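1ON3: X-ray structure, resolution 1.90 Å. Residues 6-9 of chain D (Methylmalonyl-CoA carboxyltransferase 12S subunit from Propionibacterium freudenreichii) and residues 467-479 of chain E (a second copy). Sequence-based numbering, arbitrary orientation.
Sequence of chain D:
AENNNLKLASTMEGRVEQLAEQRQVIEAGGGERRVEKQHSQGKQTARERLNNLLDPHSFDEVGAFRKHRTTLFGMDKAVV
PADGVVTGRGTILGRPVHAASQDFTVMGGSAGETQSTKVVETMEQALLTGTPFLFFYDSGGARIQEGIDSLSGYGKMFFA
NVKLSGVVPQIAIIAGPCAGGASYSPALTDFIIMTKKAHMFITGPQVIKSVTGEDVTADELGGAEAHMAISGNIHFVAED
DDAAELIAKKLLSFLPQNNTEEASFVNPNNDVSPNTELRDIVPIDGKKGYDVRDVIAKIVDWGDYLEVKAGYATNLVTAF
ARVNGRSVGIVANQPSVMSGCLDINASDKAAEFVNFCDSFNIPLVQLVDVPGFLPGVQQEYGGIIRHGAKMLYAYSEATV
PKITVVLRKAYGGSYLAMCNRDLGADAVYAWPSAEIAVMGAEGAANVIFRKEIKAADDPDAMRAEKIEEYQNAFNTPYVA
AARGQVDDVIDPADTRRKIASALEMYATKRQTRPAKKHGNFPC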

ATOM      1  N   LEU D   6      15.652 -37.894  33.181  1.00 64.40           N
ATOM      2  CA  LEU D   6      16.868 -38.437  33.847  1.00 64.81           C
ATOM      3  C   LEU D   6      17.540 -37.415  34.764  1.00 63.88           C
ATOM      4  O   LEU D   6      17.163 -36.241  34.791  1.00 61.99           O
ATOM      5  N   LYS D   7      18.536 -37.879  35.514  1.00 62.79           N
ATOM      6  CA  LYS D   7      19.278 -37.036  36.447  1.00 62.71           C
ATOM      7  C   LYS D   7      20.615 -36.617  35.834  1.00 62.62           C
ATOM      8  O   LYS D   7      21.386 -37.457  35.360  1.00 62.09           O
ATOM      9  N   LEU D   8      20.884 -35.313  35.850  1.00 60.31           N
ATOM     10  CA  LEU D   8      22.111 -34.766  35.283  1.00 56.61           C
ATOM     11  C   LEU D   8      23.379 -35.293  35.934  1.00 53.22           C
ATOM     12  O   LEU D   8      23.390 -35.594  37.125  1.00 54.24           O
ATOM     13  N   ALA D   9      24.443 -35.392  35.138  1.00 51.31           N
ATOM     14  CA  ALA D   9      25.745 -35.857  35.614  1.00 49.13           C
ATOM     15  C   ALA D   9      26.345 -34.787  36.522  1.00 48.05           C
ATOM     16  O   ALA D   9      25.805 -33.689  36.624  1.00 46.47           O
TER
ATOM     17  N   ILE E 467      11.999 -32.224  46.502  1.00 24.81           N
ATOM     18  CA  ILE E 467      12.809 -31.232  45.819  1.00 27.19           C
ATOM     19  C   ILE E 467      13.501 -31.916  44.644  1.00 28.79           C
ATOM     20  O   ILE E 467      13.541 -31.386  43.532  1.00 26.72           O
ATOM     21  N   GLU E 468      14.027 -33.108  44.901  1.00 27.38           N
ATOM     22  CA  GLU E 468      14.708 -33.904  43.886  1.00 28.78           C
ATOM     23  C   GLU E 468      13.726 -34.209  42.755  1.00 26.46           C
ATOM     24  O   GLU E 468      14.057 -34.064  41.578  1.00 27.49           O
ATOM     25  N   GLU E 469      12.518 -34.623  43.134  1.00 24.70           N
ATOM     26  CA  GLU E 469      11.446 -34.944  42.198  1.00 21.71           C
ATOM     27  C   GLU E 469      11.099 -33.765  41.296  1.00 20.25           C
ATOM     28  O   GLU E 469      11.001 -33.916  40.077  1.00 21.78           O
ATOM     29  N   TYR E 470      10.901 -32.605  41.911  1.00 19.97           N
ATOM     30  CA  TYR E 470      10.550 -31.383  41.189  1.00 21.65           C
ATOM     31  C   TYR E 470      11.682 -30.985  40.240  1.00 23.69           C
ATOM     32  O   TYR E 470      11.454 -30.707  39.066  1.00 17.90           O
ATOM     33  N   GLN E 471      12.904 -30.960  40.764  1.00 20.51           N
ATOM     34  CA  GLN E 471      14.078 -30.604  39.982  1.00 20.95           C
ATOM     35  C   GLN E 471      14.190 -31.445  38.714  1.00 26.48           C
ATOM     36  O   GLN E 471      14.384 -30.920  37.605  1.00 20.13           O
ATOM     37  N   ASN E 472      14.068 -32.759  38.876  1.00 24.05           N
ATOM     38  CA  ASN E 472      14.185 -33.669  37.749  1.00 25.22           C
ATOM     39  C   ASN E 472      12.978 -33.669  36.834  1.00 23.21           C
ATOM     40  O   ASN E 472      13.094 -34.011  35.662  1.00 19.18           O
ATOM     41  N   ALA E 473      11.817 -33.303  37.369  1.00 19.79           N
ATOM     42  CA  ALA E 473      10.604 -33.293  36.562  1.00 21.07           C
ATOM     43  C   ALA E 473      10.474 -32.053  35.673  1.00 19.54           C
ATOM     44  O   ALA E 473       9.875 -32.119  34.599  1.00 20.60           O
ATOM     45  N   PHE E 474      11.047 -30.937  36.110  1.00 18.81           N
ATOM     46  CA  PHE E 474      10.926 -29.686  35.357  1.00 20.05           C
ATOM     47  C   PHE E 474      12.195 -28.929  35.001  1.00 19.89           C
ATOM     48  O   PHE E 474      12.339 -28.452  33.877  1.00 20.46           O
ATOM     49  N   ASN E 475      13.100 -28.811  35.968  1.00 21.29           N
ATOM     50  CA  ASN E 475      14.286 -27.981  35.813  1.00 21.86           C
ATOM     51  C   ASN E 475      15.557 -28.451  35.119  1.00 20.95           C
ATOM     52  O   ASN E 475      16.626 -27.897  35.349  1.00 20.61           O
ATOM     53  N   THR E 476      15.454 -29.448  34.252  1.00 21.58           N
ATOM     54  CA  THR E 476      16.636 -29.900  33.537  1.00 19.31           C
ATOM     55  C   THR E 476      16.494 -29.506  32.070  1.00 17.97           C
ATOM     56  O   THR E 476      15.382 -29.291  31.581  1.00 16.32           O
ATOM     57  N   PRO E 477      17.627 -29.401  31.355  1.00 21.17           N
ATOM     58  CA  PRO E 477      17.651 -29.036  29.934  1.00 20.49           C
ATOM     59  C   PRO E 477      16.786 -29.996  29.120  1.00 18.64           C
ATOM     60  O   PRO E 477      16.179 -29.620  28.124  1.00 15.44           O
ATOM     61  N   TYR E 478      16.744 -31.251  29.556  1.00 19.96           N
ATOM     62  CA  TYR E 478      15.978 -32.261  28.845  1.00 19.34           C
ATOM     63  C   TYR E 478      14.472 -32.068  28.920  1.00 12.61           C
ATOM     64  O   TYR E 478      13.757 -32.412  27.982  1.00 15.54           O
ATOM     65  N   VAL E 479      13.979 -31.527  30.027  1.00 15.69           N
ATOM     66  CA  VAL E 479      12.547 -31.300  30.127  1.00 15.64           C
ATOM     67  C   VAL E 479      12.206 -30.072  29.276  1.00 17.22           C
ATOM     68  O   VAL E 479      11.163 -30.028  28.624  1.00 17.70           O
TER

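The strongest polar contact between the two stretches is a salt bridge: D:Lys7 NZ donates a hydrogen bond to E:Glu468 OE2 at 2.7 Å. The CA-to-CB bond of D:Lys7 points sideways to the helix of chain E, but chi1 to chi3 are all t, so the chain runs out extended, and a final p turn at chi4 (65°) sets the ammonium group beside the carboxylate. E:Glu468 also starts sideways and reaches across with chi1 t and chi2 p. The lysine is poorly ordered, so its place in the model is less certain than the short distance suggests.

The same carboxylate oxygen is held from its own helix, one turn on: E:Asn472 ND2 donates to E:Glu468 OE2 at 2.8 Å with an angle of 160°. OE2 thus accepts from both chains. E:Asn472, chi1 m, has its CA-to-CB bond toward chain D, and with its amide nitrogen turned to the glutamate, its OD1 is free to serve the interface. There it accepts a hydrogen bond from water 1, whose oxygen lies 2.5 Å from E:Asn472 OD1; the same water accepts a weak bond from the backbone of D:Leu8, 3.3 Å from D:Leu8 N. The water therefore links the chain D backbone to the helix, close to where the backbones come nearest, with D:Lys7 CA 6.2 Å from E:Asn472 CA. Not every polar group is paired: D:Leu6 O is buried by the contact yet has no partner in the model, and the nearest polar atom of E:Asn472, OD1, remains 4.1 Å from D:Leu6 O.

Beyond the polar end, two leucines pack around E:Tyr478, whose CA-to-CB bond points toward chain D, with chi1 m. D:Leu8 (m, t) begins sideways but brings its methyls inward: D:Leu8 CD2 meets the ring edge, near its plane, at 3.6 Å from E:Tyr478 CE1, while D:Leu8 CD1 rests 3.9 Å from E:Pro477 CD. D:Leu6 (p, m) has its CA-to-CB bond directed away, yet its end comes back: D:Leu6 CD1 lies over one face of the tyrosine ring, and D:Leu6 CD2 approaches E:Tyr478 CD1 at 4.0 Å. This leucine is exposed and poorly ordered.

E:Thr476, chi1 p, has its CA-to-CB bond toward chain D, with E:Thr476 CG2 4.3 Å from D:Leu8 CG. Its hydroxyl is used within its own chain, capping the helix that follows through a weak bond from E:Val479 N to E:Thr476 OG1 at 3.4 Å.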

ATOM      1  CB  LEU D   6      17.868 -38.950  32.796  1.00 65.95           C
ATOM      2  CG  LEU D   6      18.419 -38.052  31.677  1.00 67.09           C
ATOM      3  CD1 LEU D   6      17.267 -37.461  30.868  1.00 66.44           C
ATOM      4  CD2 LEU D   6      19.289 -36.951  32.264  1.00 66.86           C
ATOM      5  CB  LYS D   7      19.512 -37.798  37.757  1.00 61.77           C
ATOM      6  CG  LYS D   7      20.203 -37.000  38.849  1.00 62.35           C
ATOM      7  CD  LYS D   7      20.357 -37.835  40.113  1.00 61.03           C
ATOM      8  CE  LYS D   7      21.152 -37.096  41.180  1.00 62.01           C
ATOM      9  NZ  LYS D   7      20.458 -35.873  41.665  1.00 59.48           N
ATOM     10  CB  LEU D   8      22.099 -33.242  35.385  1.00 56.43           C
ATOM     11  CG  LEU D   8      20.943 -32.531  34.686  1.00 57.96           C
ATOM     12  CD1 LEU D   8      21.069 -31.030  34.906  1.00 58.30           C
ATOM     13  CD2 LEU D   8      20.957 -32.863  33.202  1.00 57.05           C
ATOM     14  CB  ALA D   9      26.672 -36.130  34.438  1.00 46.90           C
TER
ATOM     15  CB  ILE E 467      13.849 -30.628  46.778  1.00 25.93           C
ATOM     16  CG1 ILE E 467      13.138 -29.675  47.745  1.00 23.01           C
ATOM     17  CG2 ILE E 467      14.963 -29.937  45.986  1.00 22.63           C
ATOM     18  CD1 ILE E 467      14.021 -29.106  48.820  1.00 21.97           C
ATOM     19  CB  GLU E 468      15.215 -35.203  44.526  1.00 32.36           C
ATOM     20  CG  GLU E 468      16.031 -36.121  43.627  1.00 39.11           C
ATOM     21  CD  GLU E 468      17.278 -35.458  43.057  1.00 43.75           C
ATOM     22  OE1 GLU E 468      17.821 -34.526  43.696  1.00 47.33           O
ATOM     23  OE2 GLU E 468      17.726 -35.887  41.972  1.00 44.27           O
ATOM     24  CB  GLU E 469      10.179 -35.348  42.952  1.00 25.78           C
ATOM     25  CG  GLU E 469      10.196 -36.744  43.547  1.00 35.50           C
ATOM     26  CD  GLU E 469       8.866 -37.104  44.191  1.00 37.58           C
ATOM     27  OE1 GLU E 469       7.814 -36.892  43.547  1.00 37.65           O
ATOM     28  OE2 GLU E 469       8.871 -37.602  45.335  1.00 42.91           O
ATOM     29  CB  TYR E 470      10.282 -30.252  42.182  1.00 21.10           C
ATOM     30  CG  TYR E 470       9.593 -29.038  41.578  1.00 25.54           C
ATOM     31  CD1 TYR E 470       8.200 -29.003  41.419  1.00 23.36           C
ATOM     32  CD2 TYR E 470      10.333 -27.927  41.159  1.00 24.34           C
ATOM     33  CE1 TYR E 470       7.557 -27.886  40.859  1.00 21.58           C
ATOM     34  CE2 TYR E 470       9.706 -26.807  40.594  1.00 24.10           C
ATOM     35  CZ  TYR E 470       8.319 -26.793  40.447  1.00 23.29           C
ATOM     36  OH  TYR E 470       7.702 -25.691  39.889  1.00 21.49           O
ATOM     37  CB  GLN E 471      15.331 -30.801  40.841  1.00 26.53           C
ATOM     38  CG  GLN E 471      16.665 -30.536  40.151  1.00 24.78           C
ATOM     39  CD  GLN E 471      16.899 -29.064  39.861  1.00 29.38           C
ATOM     40  OE1 GLN E 471      16.483 -28.194  40.629  1.00 30.22           O
ATOM     41  NE2 GLN E 471      17.588 -28.778  38.762  1.00 24.63           N
ATOM     42  CB  ASN E 472      14.432 -35.098  38.236  1.00 29.87           C
ATOM     43  CG  ASN E 472      15.728 -35.234  39.007  1.00 35.59           C
ATOM     44  OD1 ASN E 472      16.757 -34.690  38.607  1.00 38.29           O
ATOM     45  ND2 ASN E 472      15.689 -35.973  40.113  1.00 35.97           N
ATOM     46  CB  ALA E 473       9.381 -33.406  37.467  1.00 17.65           C
ATOM     47  CB  PHE E 474      10.071 -28.672  36.128  1.00 19.91           C
ATOM     48  CG  PHE E 474       8.621 -29.034  36.262  1.00 22.38           C
ATOM     49  CD1 PHE E 474       7.862 -29.380  35.147  1.00 22.80           C
ATOM     50  CD2 PHE E 474       7.994 -28.964  37.507  1.00 21.15           C
ATOM     51  CE1 PHE E 474       6.494 -29.649  35.268  1.00 22.05           C
ATOM     52  CE2 PHE E 474       6.630 -29.229  37.638  1.00 23.78           C
ATOM     53  CZ  PHE E 474       5.880 -29.572  36.512  1.00 22.70           C
ATOM     54  CB  ASN E 475      14.625 -27.391  37.185  1.00 21.54           C
ATOM     55  CG  ASN E 475      13.435 -26.659  37.812  1.00 21.72           C
ATOM     56  OD1 ASN E 475      12.378 -26.532  37.187  1.00 19.75           O
ATOM     57  ND2 ASN E 475      13.602 -26.178  39.041  1.00 18.26           N
ATOM     58  CB  THR E 476      16.797 -31.418  33.600  1.00 20.20           C
ATOM     59  OG1 THR E 476      15.770 -32.030  32.814  1.00 16.42           O
ATOM     60  CG2 THR E 476      16.699 -31.910  35.048  1.00 17.25           C
ATOM     61  CB  PRO E 477      19.129 -29.177  29.563  1.00 20.87           C
ATOM     62  CG  PRO E 477      19.844 -28.960  30.851  1.00 23.89           C
ATOM     63  CD  PRO E 477      18.992 -29.667  31.856  1.00 16.83           C
ATOM     64  CB  TYR E 478      16.378 -33.647  29.342  1.00 18.72           C
ATOM     65  CG  TYR E 478      17.839 -33.933  29.090  1.00 18.36           C
ATOM     66  CD1 TYR E 478      18.807 -33.664  30.063  1.00 20.75           C
ATOM     67  CD2 TYR E 478      18.263 -34.410  27.853  1.00 19.83           C
ATOM     68  CE1 TYR E 478      20.170 -33.865  29.803  1.00 19.12           C
ATOM     69  CE2 TYR E 478      19.621 -34.612  27.581  1.00 17.33           C
ATOM     70  CZ  TYR E 478      20.563 -34.340  28.556  1.00 19.53           C
ATOM     71  OH  TYR E 478      21.896 -34.540  28.275  1.00 22.32           O
ATOM     72  CB  VAL E 479      12.098 -31.020  31.567  1.00 18.41           C
ATOM     73  CG1 VAL E 479      10.579 -30.840  31.599  1.00 16.01           C
ATOM     74  CG2 VAL E 479      12.520 -32.161  32.483  1.00 20.10           C
TER
HETATM   75  O   HOH W   1      18.783 -33.499  37.694  1.00 32.34           O